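Local coordinates for L-iditol 2-dehydrogenase (Clostridium scindens, PDB 4OH1), which binds zinc and probably acts as an NAD-dependent L-iditol (sorbitol-type) 2-dehydrogenase of the zinc-containing alcohol dehydrogenase family, at residues T20-E25 / N329-F334; E35-V40 / S131-Y136; K151-V156 / R310-M315; R241-L246 / L261-G266. All coordinates share one frame; numbering follows the deposited sequence.

Interaction 1 of 4, residues T20-E25 / N329-F334; sequences TVDMME and NYKQAF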
loop_
_atom_site.group_PDB
_atom_site.type_symbol
_atom_site.label_atom_id
_atom_site.label_comp_id
_atom_site.label_asym_id
_atom_site.label_seq_id
_atom_site.Cartn_x
_atom_site.Cartn_y
_atom_site.Cartn_z
ATOM N N THR A 20 17.497 26.619 31.764
ATOM C CA THR A 20 18.726 26.062 32.357
ATOM C C THR A 20 18.724 24.528 32.622
ATOM O O THR A 20 17.677 23.887 32.790
ATOM C CB THR A 20 19.003 26.765 33.682
ATOM O OG1 THR A 20 17.864 26.595 34.536
ATOM C CG2 THR A 20 19.218 28.236 33.429
ATOM N N VAL A 21 19.915 23.938 32.622
ATOM C CA VAL A 21 20.077 22.509 32.890
ATOM C C VAL A 21 21.109 22.346 33.968
ATOM O O VAL A 21 22.219 22.890 33.860
ATOM C CB VAL A 21 20.545 21.755 31.650
ATOM C CG1 VAL A 21 20.901 20.347 32.012
ATOM C CG2 VAL A 21 19.413 21.717 30.604
ATOM N N ASP A 22 20.771 21.577 34.986
ATOM C CA ASP A 22 21.707 21.463 36.087
ATOM C C ASP A 22 21.777 20.074 36.602
ATOM O O ASP A 22 20.794 19.379 36.610
ATOM C CB ASP A 22 21.299 22.382 37.218
ATOM C CG ASP A 22 21.385 23.820 36.845
ATOM O OD1 ASP A 22 22.516 24.264 36.608
ATOM O OD2 ASP A 22 20.342 24.512 36.928
HETATM N N MSE A 23 22.952 19.683 37.046
HETATM C CA MSE A 23 23.097 18.371 37.648
HETATM C C MSE A 23 22.628 18.390 39.089
HETATM O O MSE A 23 22.970 19.305 39.824
HETATM C CB MSE A 23 24.543 17.940 37.630
HETATM C CG MSE A 23 24.701 16.535 38.103
HETATM SE SE MSE A 23 26.605 16.121 38.175
HETATM C CE MSE A 23 27.022 15.744 36.303
HETATM N N MSE A 24 21.866 17.389 39.495
HETATM C CA MSE A 24 21.451 17.216 40.905
HETATM C C MSE A 24 21.787 15.811 41.322
HETATM O O MSE A 24 22.197 14.985 40.489
HETATM C CB MSE A 24 19.952 17.486 41.111
HETATM C CG MSE A 24 19.526 18.831 40.623
HETATM SE SE MSE A 24 17.583 19.285 40.527
HETATM C CE MSE A 24 17.248 19.847 42.392
ATOM N N GLU A 25 21.670 15.519 42.612
ATOM C CA GLU A 25 21.805 14.133 43.031
ATOM C C GLU A 25 20.433 13.461 42.988
ATOM O O GLU A 25 19.403 14.082 43.212
ATOM C CB GLU A 25 22.504 13.936 44.383
ATOM C CG GLU A 25 22.965 12.428 44.519
ATOM C CD GLU A 25 24.498 12.197 44.528
ATOM O OE1 GLU A 25 25.049 12.231 45.667
ATOM O OE2 GLU A 25 25.121 11.949 43.432
ATOM N N ASN A 329 31.353 17.292 31.962
ATOM C CA ASN A 329 31.393 18.576 31.244
ATOM C C ASN A 329 30.092 18.923 30.569
ATOM O O ASN A 329 30.115 19.563 29.524
ATOM C CB ASN A 329 32.490 18.536 30.188
ATOM C CG ASN A 329 33.844 18.445 30.806
ATOM O OD1 ASN A 329 34.001 18.800 31.946
ATOM N ND2 ASN A 329 34.824 17.944 30.082
ATOM N N TYR A 330 28.977 18.499 31.156
ATOM C CA TYR A 330 27.685 18.719 30.560
ATOM C C TYR A 330 27.412 20.185 30.307
ATOM O O TYR A 330 26.657 20.529 29.392
ATOM C CB TYR A 330 26.539 18.171 31.427
ATOM C CG TYR A 330 26.191 18.991 32.658
ATOM C CD1 TYR A 330 26.905 18.830 33.841
ATOM C CD2 TYR A 330 25.145 19.896 32.645
ATOM C CE1 TYR A 330 26.620 19.568 34.982
ATOM C CE2 TYR A 330 24.833 20.619 33.787
ATOM C CZ TYR A 330 25.584 20.434 34.961
ATOM O OH TYR A 330 25.295 21.139 36.074
ATOM N N LYS A 331 27.974 21.051 31.126
ATOM C CA LYS A 331 27.710 22.445 30.937
ATOM C C LYS A 331 28.172 22.896 29.562
ATOM O O LYS A 331 27.450 23.628 28.915
ATOM C CB LYS A 331 28.247 23.307 32.093
ATOM C CG LYS A 331 27.237 23.335 33.259
ATOM C CD LYS A 331 27.387 24.558 34.113
ATOM C CE LYS A 331 28.020 24.338 35.523
ATOM N NZ LYS A 331 26.965 23.928 36.514
ATOM N N GLN A 332 29.323 22.439 29.089
ATOM C CA GLN A 332 29.773 22.814 27.740
ATOM C C GLN A 332 28.888 22.213 26.663
ATOM O O GLN A 332 28.707 22.812 25.614
ATOM C CB GLN A 332 31.190 22.375 27.466
ATOM C CG GLN A 332 32.228 23.264 28.083
ATOM C CD GLN A 332 33.419 22.467 28.576
ATOM O OE1 GLN A 332 33.344 21.798 29.622
ATOM N NE2 GLN A 332 34.513 22.499 27.809
ATOM N N ALA A 333 28.356 21.023 26.919
ATOM C CA ALA A 333 27.510 20.382 25.954
ATOM C C ALA A 333 26.288 21.190 25.716
ATOM O O ALA A 333 25.824 21.327 24.577
ATOM C CB ALA A 333 27.117 18.982 26.400
ATOM N N PHE A 334 25.707 21.686 26.785
ATOM C CA PHE A 334 24.519 22.497 26.622
ATOM C C PHE A 334 24.867 23.893 26.034
ATOM O O PHE A 334 24.083 24.434 25.256
ATOM C CB PHE A 334 23.677 22.479 27.904
ATOM C CG PHE A 334 22.907 21.217 28.032
ATOM C CD1 PHE A 334 21.711 21.066 27.368
ATOM C CD2 PHE A 334 23.431 20.148 28.682
ATOM C CE1 PHE A 334 21.024 19.893 27.390
ATOM C CE2 PHE A 334 22.756 18.946 28.721
ATOM C CZ PHE A 334 21.548 18.814 28.069
HETATM O O HOH W 1 24.390 24.368 34.600
#
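Y330 points its CB toward strand 20-25 and holds its CG between the backbone N and the carbonyl carbon (chi1 75°), and V21 meets F334 with CG2 placed beside its own backbone N. The phenol oxygen of Y330 reaches the strand backbone. M23 N donates a hydrogen bond to Y330 OH at 2.9 Å, with an N-H...O angle of 156°. Next to it the carbonyl oxygen V21 O lies at the ring edge, in plane, 3.5 Å from Y330 CE2. M23 is selenomethionine. Its CB lies 3.7 Å from Y330 CE1, and its chain bends at chi3, where CE comes to 3.9 Å from Y330 CD1. V21 CG2 lies over one face of the F334 ring, 4.2 Å from the centroid, in a CH-pi contact. V21 CG1 also meets this ring, 4.0 Å from F334 CE2. The two side chains cross at about a right angle. A water bridges V21 O and K331 NZ, donating to the first and accepting from the second. Y330 OH thus accepts from M23 N and, weakly, from K331 NZ. The helix runs nearly antiparallel to the strand, at 164°, with the axes 9.3 Å apart. Strand 20-26 is an outermost strand, within this chain, of its antiparallel sheet. It pairs with strand 2-9, whose L5 touches both M23 and Y330. A333 and F334 also pack on I347 of strand 344-348.

Interaction 2 of 4, residues E35-V40 / S131-Y136; sequences EIRIKV and SEYAVY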
loop_
_atom_site.group_PDB
_atom_site.type_symbol
_atom_site.label_atom_id
_atom_site.label_comp_id
_atom_site.label_asym_id
_atom_site.label_seq_id
_atom_site.Cartn_x
_atom_site.Cartn_y
_atom_site.Cartn_z
ATOM N N GLU A 35 10.795 -4.793 34.934
ATOM C CA GLU A 35 11.590 -3.633 34.591
ATOM C C GLU A 35 13.042 -3.992 34.522
ATOM O O GLU A 35 13.434 -5.060 34.944
ATOM C CB GLU A 35 11.386 -2.510 35.606
ATOM C CG GLU A 35 10.045 -1.832 35.471
ATOM C CD GLU A 35 9.770 -0.780 36.550
ATOM O OE1 GLU A 35 10.361 -0.780 37.648
ATOM O OE2 GLU A 35 8.911 0.064 36.286
ATOM N N ILE A 36 13.837 -3.073 33.980
ATOM C CA ILE A 36 15.234 -3.302 33.685
ATOM C C ILE A 36 15.919 -1.997 33.978
ATOM O O ILE A 36 15.432 -0.925 33.583
ATOM C CB ILE A 36 15.425 -3.632 32.185
ATOM C CG1 ILE A 36 14.662 -4.901 31.816
ATOM C CG2 ILE A 36 16.872 -3.818 31.869
ATOM C CD1 ILE A 36 14.934 -5.369 30.446
ATOM N N ARG A 37 17.066 -2.063 34.642
ATOM C CA ARG A 37 17.852 -0.890 34.861
ATOM C C ARG A 37 19.045 -0.928 33.928
ATOM O O ARG A 37 19.728 -1.952 33.786
ATOM C CB ARG A 37 18.310 -0.803 36.300
ATOM C CG ARG A 37 19.133 0.446 36.545
ATOM C CD ARG A 37 20.197 0.186 37.587
ATOM N NE ARG A 37 19.573 0.137 38.854
ATOM C CZ ARG A 37 19.966 -0.602 39.890
ATOM N NH1 ARG A 37 21.025 -1.404 39.857
ATOM N NH2 ARG A 37 19.255 -0.520 40.987
ATOM N N ILE A 38 19.270 0.218 33.292
ATOM C CA ILE A 38 20.344 0.428 32.357
ATOM C C ILE A 38 21.384 1.264 33.000
ATOM O O ILE A 38 21.095 2.285 33.606
ATOM C CB ILE A 38 19.898 1.298 31.077
ATOM C CG1 ILE A 38 18.722 0.709 30.371
ATOM C CG2 ILE A 38 20.997 1.420 30.079
ATOM C CD1 ILE A 38 18.832 -0.769 30.310
ATOM N N LYS A 39 22.610 0.899 32.778
ATOM C CA LYS A 39 23.663 1.808 33.019
ATOM C C LYS A 39 23.857 2.572 31.704
ATOM O O LYS A 39 24.244 1.975 30.691
ATOM C CB LYS A 39 24.933 1.074 33.329
ATOM C CG LYS A 39 25.950 1.992 33.823
ATOM C CD LYS A 39 27.347 1.531 33.594
ATOM C CE LYS A 39 28.245 2.473 34.383
ATOM N NZ LYS A 39 29.643 2.180 34.075
ATOM N N VAL A 40 23.675 3.892 31.750
ATOM C CA VAL A 40 23.658 4.662 30.533
ATOM C C VAL A 40 25.079 5.006 30.179
ATOM O O VAL A 40 25.826 5.487 31.001
ATOM C CB VAL A 40 22.809 5.898 30.674
ATOM C CG1 VAL A 40 22.717 6.634 29.328
ATOM C CG2 VAL A 40 21.408 5.516 31.107
ATOM N N SER A 131 20.799 10.540 32.865
ATOM C CA SER A 131 20.937 9.950 34.146
ATOM C C SER A 131 21.969 8.829 34.023
ATOM O O SER A 131 22.041 8.169 33.029
ATOM C CB SER A 131 19.570 9.401 34.507
ATOM O OG SER A 131 19.581 8.998 35.808
ATOM N N GLU A 132 22.749 8.571 35.040
ATOM C CA GLU A 132 23.727 7.487 34.956
ATOM C C GLU A 132 23.077 6.116 34.950
ATOM O O GLU A 132 23.632 5.187 34.376
ATOM C CB GLU A 132 24.698 7.577 36.122
ATOM C CG GLU A 132 25.657 8.733 35.982
ATOM C CD GLU A 132 26.588 8.814 37.179
ATOM O OE1 GLU A 132 26.093 8.652 38.335
ATOM O OE2 GLU A 132 27.798 9.075 36.928
ATOM N N TYR A 133 21.897 5.990 35.569
ATOM C CA TYR A 133 21.162 4.731 35.566
ATOM C C TYR A 133 19.716 5.050 35.363
ATOM O O TYR A 133 19.195 5.984 35.965
ATOM C CB TYR A 133 21.309 3.955 36.905
ATOM C CG TYR A 133 22.732 3.544 37.193
ATOM C CD1 TYR A 133 23.611 4.413 37.790
ATOM C CD2 TYR A 133 23.218 2.316 36.768
ATOM C CE1 TYR A 133 24.911 4.054 37.992
ATOM C CE2 TYR A 133 24.530 1.958 36.974
ATOM C CZ TYR A 133 25.353 2.816 37.593
ATOM O OH TYR A 133 26.656 2.471 37.783
ATOM N N ALA A 134 19.055 4.293 34.521
ATOM C CA ALA A 134 17.636 4.553 34.312
ATOM C C ALA A 134 16.894 3.251 34.183
ATOM O O ALA A 134 17.458 2.282 33.670
ATOM C CB ALA A 134 17.442 5.389 33.053
ATOM N N VAL A 135 15.624 3.259 34.595
ATOM C CA VAL A 135 14.790 2.082 34.612
ATOM C C VAL A 135 13.678 2.236 33.595
ATOM O O VAL A 135 13.079 3.313 33.456
ATOM C CB VAL A 135 14.193 1.824 36.043
ATOM C CG1 VAL A 135 13.073 0.789 36.016
ATOM C CG2 VAL A 135 15.294 1.333 36.972
ATOM N N TYR A 136 13.363 1.138 32.919
ATOM C CA TYR A 136 12.331 1.117 31.904
ATOM C C TYR A 136 11.619 -0.224 32.024
ATOM O O TYR A 136 12.180 -1.197 32.515
ATOM C CB TYR A 136 12.985 1.214 30.498
ATOM C CG TYR A 136 13.704 2.510 30.202
ATOM C CD1 TYR A 136 13.047 3.611 29.638
ATOM C CD2 TYR A 136 15.027 2.672 30.555
ATOM C CE1 TYR A 136 13.733 4.846 29.420
ATOM C CE2 TYR A 136 15.697 3.860 30.321
ATOM C CZ TYR A 136 15.059 4.932 29.752
ATOM O OH TYR A 136 15.797 6.075 29.586
HETATM O O HOH W 2 26.135 5.723 33.723
#
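V135 and R37 face each other as a non-hydrogen-bonded pair of two antiparallel strands, and the backbone bonds lie on both sides of them. I36 pairs with Y136 and I38 with A134, each through two N-H...O bonds. The straightest is I38 N to A134 O, 2.8 Å at 174°. V40 N adds a fifth bond, to E132 O, from above the carbonyl plane. A water donates to both V40 O and E132 O. Weaker CA-H...O contacts fill the gaps, such as Y133 CA to I38 O at 3.1 Å.

The carbon contacts split between the two faces of the sheet. On one, K39 CG comes to 3.5 Å from Y133 CE2, and R37 CD to 3.8 Å from Y133 CD2. R37 CB also meets V135 CG2. On the other, I38 CG1 approaches Y136 CD2 at 4.2 Å, crossing at about a right angle. E35 crosses V135 in the same way, with OE1 3.5 Å from V135 CG1.

R37 and E132 form salt bridges outside the pair, with D81 and E30 and with R3, and E35 OE1 accepts from K32 N. Between the segments no side chain makes a hydrogen bond or salt bridge. Five backbone bonds therefore hold this part of the GroES-like domain, and the side chains add mainly carbon packing.

Interaction 3 of 4, residues K151-V156 / R310-M315; sequences KDYALV and RMIPRM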
loop_
_atom_site.group_PDB
_atom_site.type_symbol
_atom_site.label_atom_id
_atom_site.label_comp_id
_atom_site.label_asym_id
_atom_site.label_seq_id
_atom_site.Cartn_x
_atom_site.Cartn_y
_atom_site.Cartn_z
ATOM N N LYS A 151 28.116 4.757 20.976
ATOM C CA LYS A 151 27.962 6.134 20.646
ATOM C C LYS A 151 26.974 6.296 19.508
ATOM O O LYS A 151 26.122 7.142 19.537
ATOM C CB LYS A 151 29.321 6.673 20.204
ATOM C CG LYS A 151 29.322 8.102 19.763
ATOM C CD LYS A 151 30.751 8.495 19.397
ATOM C CE LYS A 151 30.791 9.858 18.850
ATOM N NZ LYS A 151 32.155 10.424 18.910
ATOM N N ASP A 152 27.112 5.474 18.493
ATOM C CA ASP A 152 26.232 5.570 17.342
ATOM C C ASP A 152 24.846 5.107 17.633
ATOM O O ASP A 152 23.892 5.677 17.101
ATOM C CB ASP A 152 26.776 4.751 16.213
ATOM C CG ASP A 152 28.034 5.375 15.581
ATOM O OD1 ASP A 152 28.375 6.568 15.792
ATOM O OD2 ASP A 152 28.683 4.620 14.862
ATOM N N TYR A 153 24.717 4.079 18.471
ATOM C CA TYR A 153 23.368 3.544 18.804
ATOM C C TYR A 153 22.584 4.437 19.725
ATOM O O TYR A 153 21.396 4.264 19.882
ATOM C CB TYR A 153 23.446 2.108 19.348
ATOM C CG TYR A 153 23.773 1.084 18.260
ATOM C CD1 TYR A 153 25.056 0.903 17.830
ATOM C CD2 TYR A 153 22.779 0.316 17.672
ATOM C CE1 TYR A 153 25.345 0.005 16.819
ATOM C CE2 TYR A 153 23.073 -0.615 16.715
ATOM C CZ TYR A 153 24.355 -0.757 16.282
ATOM O OH TYR A 153 24.640 -1.652 15.291
ATOM N N ALA A 154 23.244 5.391 20.362
ATOM C CA ALA A 154 22.526 6.431 21.059
ATOM C C ALA A 154 21.570 7.189 20.109
ATOM O O ALA A 154 20.642 7.852 20.547
ATOM C CB ALA A 154 23.496 7.413 21.648
ATOM N N LEU A 155 21.844 7.147 18.813
ATOM C CA LEU A 155 20.977 7.841 17.845
ATOM C C LEU A 155 19.883 6.969 17.320
ATOM O O LEU A 155 19.219 7.388 16.389
ATOM C CB LEU A 155 21.772 8.442 16.676
ATOM C CG LEU A 155 22.250 9.838 17.086
ATOM C CD1 LEU A 155 23.036 9.872 18.408
ATOM C CD2 LEU A 155 23.139 10.295 15.978
ATOM N N VAL A 156 19.649 5.791 17.899
ATOM C CA VAL A 156 18.547 4.956 17.444
ATOM C C VAL A 156 17.204 5.629 17.443
ATOM O O VAL A 156 16.393 5.430 16.472
ATOM C CB VAL A 156 18.463 3.607 18.178
ATOM C CG1 VAL A 156 17.148 2.915 17.936
ATOM C CG2 VAL A 156 19.577 2.678 17.706
ATOM N N ARG A 310 18.645 -2.136 13.002
ATOM C CA ARG A 310 19.265 -2.805 11.816
ATOM C C ARG A 310 19.933 -1.853 10.824
ATOM O O ARG A 310 20.881 -2.235 10.156
ATOM C CB ARG A 310 18.281 -3.672 11.100
ATOM C CG ARG A 310 17.896 -4.883 11.901
ATOM C CD ARG A 310 17.133 -5.864 11.045
ATOM N NE ARG A 310 15.841 -5.358 10.622
ATOM C CZ ARG A 310 14.749 -5.410 11.367
ATOM N NH1 ARG A 310 14.815 -5.956 12.567
ATOM N NH2 ARG A 310 13.588 -4.941 10.933
HETATM N N MSE A 311 19.460 -0.607 10.771
HETATM C CA MSE A 311 19.999 0.421 9.863
HETATM C C MSE A 311 21.290 1.088 10.328
HETATM O O MSE A 311 22.093 1.635 9.541
HETATM C CB MSE A 311 18.986 1.514 9.686
HETATM C CG MSE A 311 17.767 1.080 8.908
HETATM SE SE MSE A 311 18.205 0.494 7.061
HETATM C CE MSE A 311 19.085 2.041 6.230
ATOM N N ILE A 312 21.496 1.082 11.617
ATOM C CA ILE A 312 22.665 1.773 12.163
ATOM C C ILE A 312 23.917 1.421 11.404
ATOM O O ILE A 312 24.602 2.343 10.990
ATOM C CB ILE A 312 22.860 1.558 13.673
ATOM C CG1 ILE A 312 21.684 2.110 14.486
ATOM C CG2 ILE A 312 24.155 2.158 14.143
ATOM C CD1 ILE A 312 21.599 3.589 14.533
ATOM N N PRO A 313 24.231 0.135 11.184
ATOM C CA PRO A 313 25.483 -0.100 10.412
ATOM C C PRO A 313 25.474 0.441 8.960
ATOM O O PRO A 313 26.525 0.470 8.320
ATOM C CB PRO A 313 25.645 -1.630 10.388
ATOM C CG PRO A 313 24.658 -2.140 11.414
ATOM C CD PRO A 313 23.588 -1.107 11.584
ATOM N N ARG A 314 24.324 0.805 8.426
ATOM C CA ARG A 314 24.257 1.403 7.092
ATOM C C ARG A 314 24.419 2.916 7.109
ATOM O O ARG A 314 24.491 3.519 6.076
ATOM C CB ARG A 314 22.895 1.118 6.421
ATOM C CG ARG A 314 22.660 -0.370 6.026
ATOM C CD ARG A 314 23.827 -1.083 5.278
ATOM N NE ARG A 314 23.307 -2.206 4.468
ATOM C CZ ARG A 314 23.942 -3.340 4.156
ATOM N NH1 ARG A 314 25.149 -3.595 4.614
ATOM N NH2 ARG A 314 23.378 -4.236 3.329
HETATM N N MSE A 315 24.388 3.539 8.269
HETATM C CA MSE A 315 24.423 4.972 8.361
HETATM C C MSE A 315 25.855 5.344 8.643
HETATM O O MSE A 315 26.604 4.525 9.112
HETATM C CB MSE A 315 23.636 5.482 9.553
HETATM C CG MSE A 315 22.241 5.045 9.661
HETATM SE SE MSE A 315 21.271 5.729 8.118
HETATM C CE MSE A 315 21.201 7.589 8.667
#
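Y153 and I312 bring two short helical ends together, with their CA atoms 6.9 Å apart. The chain from Y153 to V156 makes a type I beta turn, and the helix that begins at 305 passes into a 3-10 segment at 312-314. The fold is that of the zinc-containing alcohol dehydrogenases, with 310-315 in the zinc-binding dehydrogenase region, and the contact is a CH-pi interaction between helix ends. No hydrogen bond crosses between the segments. I312 does most of the work. Its CG2 is anti to the backbone N (the CG1 torsion, chi1, is -62°) and lies over one face of the Y153 ring. The methyl is 3.7 Å from the ring centroid and 16° off the ring normal. Its CB and CG1 also lie near the ring, by CE2 and CD2. The other branch of I312 runs on to V156, where CD1 lies 3.9 Å from V156 CG2. These two side chains cross at about a right angle. CD1 also comes near the backbone oxygen D152 O, and CG2 near D152 CB. L159 of helix 156-168 and F317 pack on I312 too. V156 immediately precedes the zinc ligand E157. Its carbonyl oxygen bonds to S308 OG. Beyond I312, R314 forms a salt bridge with D220 of the second subunit. At the far end of the tyrosine, the hydroxyl oxygen Y153 OH lies 3.9 Å from P313 CD.

Interaction 4 of 4, residues R241-L246 / L261-G266; sequences RYDCVL and LLARDG. With EDO (1,2-ethanediol), chain F.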
loop_
_atom_site.group_PDB
_atom_site.type_symbol
_atom_site.label_atom_id
_atom_site.label_comp_id
_atom_site.label_asym_id
_atom_site.label_seq_id
_atom_site.Cartn_x
_atom_site.Cartn_y
_atom_site.Cartn_z
ATOM N N ARG A 241 9.332 19.749 -10.073
ATOM C CA ARG A 241 8.994 19.885 -8.684
ATOM C C ARG A 241 9.331 18.564 -7.939
ATOM O O ARG A 241 9.640 17.557 -8.574
ATOM C CB ARG A 241 7.553 20.320 -8.556
ATOM C CG ARG A 241 7.391 21.763 -8.885
ATOM C CD ARG A 241 6.071 22.296 -8.465
ATOM N NE ARG A 241 5.110 22.001 -9.495
ATOM C CZ ARG A 241 3.791 21.919 -9.311
ATOM N NH1 ARG A 241 3.233 22.013 -8.108
ATOM N NH2 ARG A 241 3.026 21.677 -10.352
ATOM N N TYR A 242 9.340 18.623 -6.609
ATOM C CA TYR A 242 9.815 17.538 -5.790
ATOM C C TYR A 242 8.764 16.509 -5.414
ATOM O O TYR A 242 7.684 16.852 -4.966
ATOM C CB TYR A 242 10.522 18.095 -4.556
ATOM C CG TYR A 242 11.834 18.730 -4.906
ATOM C CD1 TYR A 242 11.881 20.010 -5.444
ATOM C CD2 TYR A 242 13.018 18.077 -4.708
ATOM C CE1 TYR A 242 13.076 20.579 -5.819
ATOM C CE2 TYR A 242 14.256 18.664 -5.072
ATOM C CZ TYR A 242 14.263 19.890 -5.633
ATOM O OH TYR A 242 15.453 20.501 -5.971
ATOM N N ASP A 243 9.087 15.232 -5.566
ATOM C CA ASP A 243 8.088 14.193 -5.209
ATOM C C ASP A 243 7.838 14.056 -3.697
ATOM O O ASP A 243 6.744 13.720 -3.281
ATOM C CB ASP A 243 8.444 12.840 -5.792
ATOM C CG ASP A 243 8.731 12.913 -7.294
ATOM O OD1 ASP A 243 7.886 13.350 -8.088
ATOM O OD2 ASP A 243 9.838 12.544 -7.667
ATOM N N CYS A 244 8.850 14.375 -2.904
ATOM C CA CYS A 244 8.858 14.153 -1.494
ATOM C C CYS A 244 9.375 15.433 -0.859
ATOM O O CYS A 244 10.415 15.920 -1.252
ATOM C CB CYS A 244 9.817 13.020 -1.157
ATOM S SG CYS A 244 9.488 11.471 -2.064
ATOM N N VAL A 245 8.624 15.989 0.067
ATOM C CA VAL A 245 9.071 17.145 0.839
ATOM C C VAL A 245 9.003 16.821 2.345
ATOM O O VAL A 245 7.964 16.343 2.862
ATOM C CB VAL A 245 8.228 18.400 0.487
ATOM C CG1 VAL A 245 8.463 19.536 1.458
ATOM C CG2 VAL A 245 8.523 18.886 -0.944
ATOM N N LEU A 246 10.114 17.087 3.038
ATOM C CA LEU A 246 10.231 16.775 4.456
ATOM C C LEU A 246 10.541 18.019 5.248
ATOM O O LEU A 246 11.625 18.572 5.104
ATOM C CB LEU A 246 11.363 15.797 4.687
ATOM C CG LEU A 246 10.833 14.479 4.127
ATOM C CD1 LEU A 246 11.670 14.074 3.069
ATOM C CD2 LEU A 246 10.631 13.467 5.171
ATOM N N LEU A 261 7.222 23.750 -3.438
ATOM C CA LEU A 261 8.156 22.821 -4.093
ATOM C C LEU A 261 7.562 21.483 -4.457
ATOM O O LEU A 261 8.057 20.773 -5.318
ATOM C CB LEU A 261 9.345 22.538 -3.163
ATOM C CG LEU A 261 10.310 23.675 -2.912
ATOM C CD1 LEU A 261 11.201 23.301 -1.756
ATOM C CD2 LEU A 261 11.124 24.018 -4.122
ATOM N N LEU A 262 6.479 21.140 -3.822
ATOM C CA LEU A 262 5.920 19.845 -3.965
ATOM C C LEU A 262 5.295 19.601 -5.371
ATOM O O LEU A 262 4.495 20.369 -5.854
ATOM C CB LEU A 262 4.870 19.652 -2.844
ATOM C CG LEU A 262 4.428 18.175 -2.709
ATOM C CD1 LEU A 262 5.520 17.290 -2.193
ATOM C CD2 LEU A 262 3.218 18.133 -1.775
ATOM N N ALA A 263 5.689 18.516 -6.008
ATOM C CA ALA A 263 5.134 18.116 -7.305
ATOM C C ALA A 263 3.691 17.696 -7.228
ATOM O O ALA A 263 3.165 17.414 -6.150
ATOM C CB ALA A 263 5.932 16.989 -7.860
ATOM N N ARG A 264 3.038 17.639 -8.391
ATOM C CA ARG A 264 1.695 17.117 -8.473
ATOM C C ARG A 264 1.726 15.677 -8.003
ATOM O O ARG A 264 2.656 14.959 -8.307
ATOM C CB ARG A 264 1.137 17.205 -9.895
ATOM C CG ARG A 264 1.049 18.614 -10.427
ATOM C CD ARG A 264 0.486 18.665 -11.887
ATOM N NE ARG A 264 -0.974 18.649 -11.889
ATOM C CZ ARG A 264 -1.708 18.391 -12.968
ATOM N NH1 ARG A 264 -1.115 18.115 -14.123
ATOM N NH2 ARG A 264 -3.036 18.391 -12.912
ATOM N N ASP A 265 0.731 15.271 -7.232
ATOM C CA ASP A 265 0.721 13.969 -6.611
ATOM C C ASP A 265 1.876 13.705 -5.613
ATOM O O ASP A 265 2.121 12.574 -5.264
ATOM C CB ASP A 265 0.705 12.850 -7.679
ATOM C CG ASP A 265 0.132 11.548 -7.147
ATOM O OD1 ASP A 265 -0.831 11.603 -6.322
ATOM O OD2 ASP A 265 0.617 10.453 -7.540
ATOM N N GLY A 266 2.605 14.719 -5.198
ATOM C CA GLY A 266 3.709 14.549 -4.268
ATOM C C GLY A 266 3.272 14.416 -2.809
ATOM O O GLY A 266 2.114 14.677 -2.482
HETATM C C1 EDO F . 7.939 15.243 -11.589
HETATM O O1 EDO F . 8.819 15.048 -10.477
HETATM C C2 EDO F . 8.509 14.512 -12.796
HETATM O O2 EDO F . 8.671 13.102 -12.514
HETATM O O HOH W 3 4.955 13.420 -7.287
#
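R241, L261 and L262 carry most of this contact. Strand 242-247, helix 252-261 and parallel strand 266-270 form a beta-alpha-beta crossover of the Rossmann-type domain, and the contact sits where the helix leads back to the sheet. L261 contributes through its carbonyl. Y242 N donates to L261 O at 2.8 Å, and the same oxygen lies at the edge of the Y242 ring and 3.3 Å from R241 CB. L261 CB also meets Y242 CD1 at 4.2 Å. L262 pairs in parallel with Y242, and the next residue closes the link: A263 N donates to Y242 O at 2.8 Å and 175°. L262 CD1 reaches V245 CG2 at 3.6 Å and lies 3.5 Å from Y242 O. R241 bends at chi3. Its NH1 gives a weak hydrogen bond to L262 O, 3.1 Å at 123°, and A263 CA lies over one face of the guanidinium, offset toward the rim. R241 NH1 has its salt bridge with D291, and R264 makes a cation-pi contact with W290. R241 NH2 touches R264 CG at 3.6 Å. D243 OD2 accepts from S176 N. A water donates to D243 OD1 and R264 O, and a 1,2-ethanediol, probably from the crystallisation liquor, lies by D243. Backbone bonds and leucine packing thus hold the interior part. The two arginine side chains cross obliquely, their guanidinium planes 7° apart and not in contact. D291, which pairs with R241, probably eases their repulsion.

How the interactions relate
Along the chain, interaction 1 spans the other three, joining strand 20-26 to helix 330-338 near the C-terminus. Interaction 2 comes first within that span, and interaction 4 lies between the two halves of interaction 3. Strands 20-26 and 35-44 are successive but in different sheets; the centres of interactions 1 and 2 are about 19 Å apart. Interaction 3 lies about 20 Å from interaction 2 and 25 Å from interaction 1, close to zinc ligand E157. Interaction 4 lies at strand 242-247 of the six-stranded parallel sheet, about 28 Å from interaction 3 and 42 Å from interaction 2. Interaction 2 belongs to the GroES-like domain and interaction 4 to the Rossmann-type domain, on opposite sides of the chain's centre.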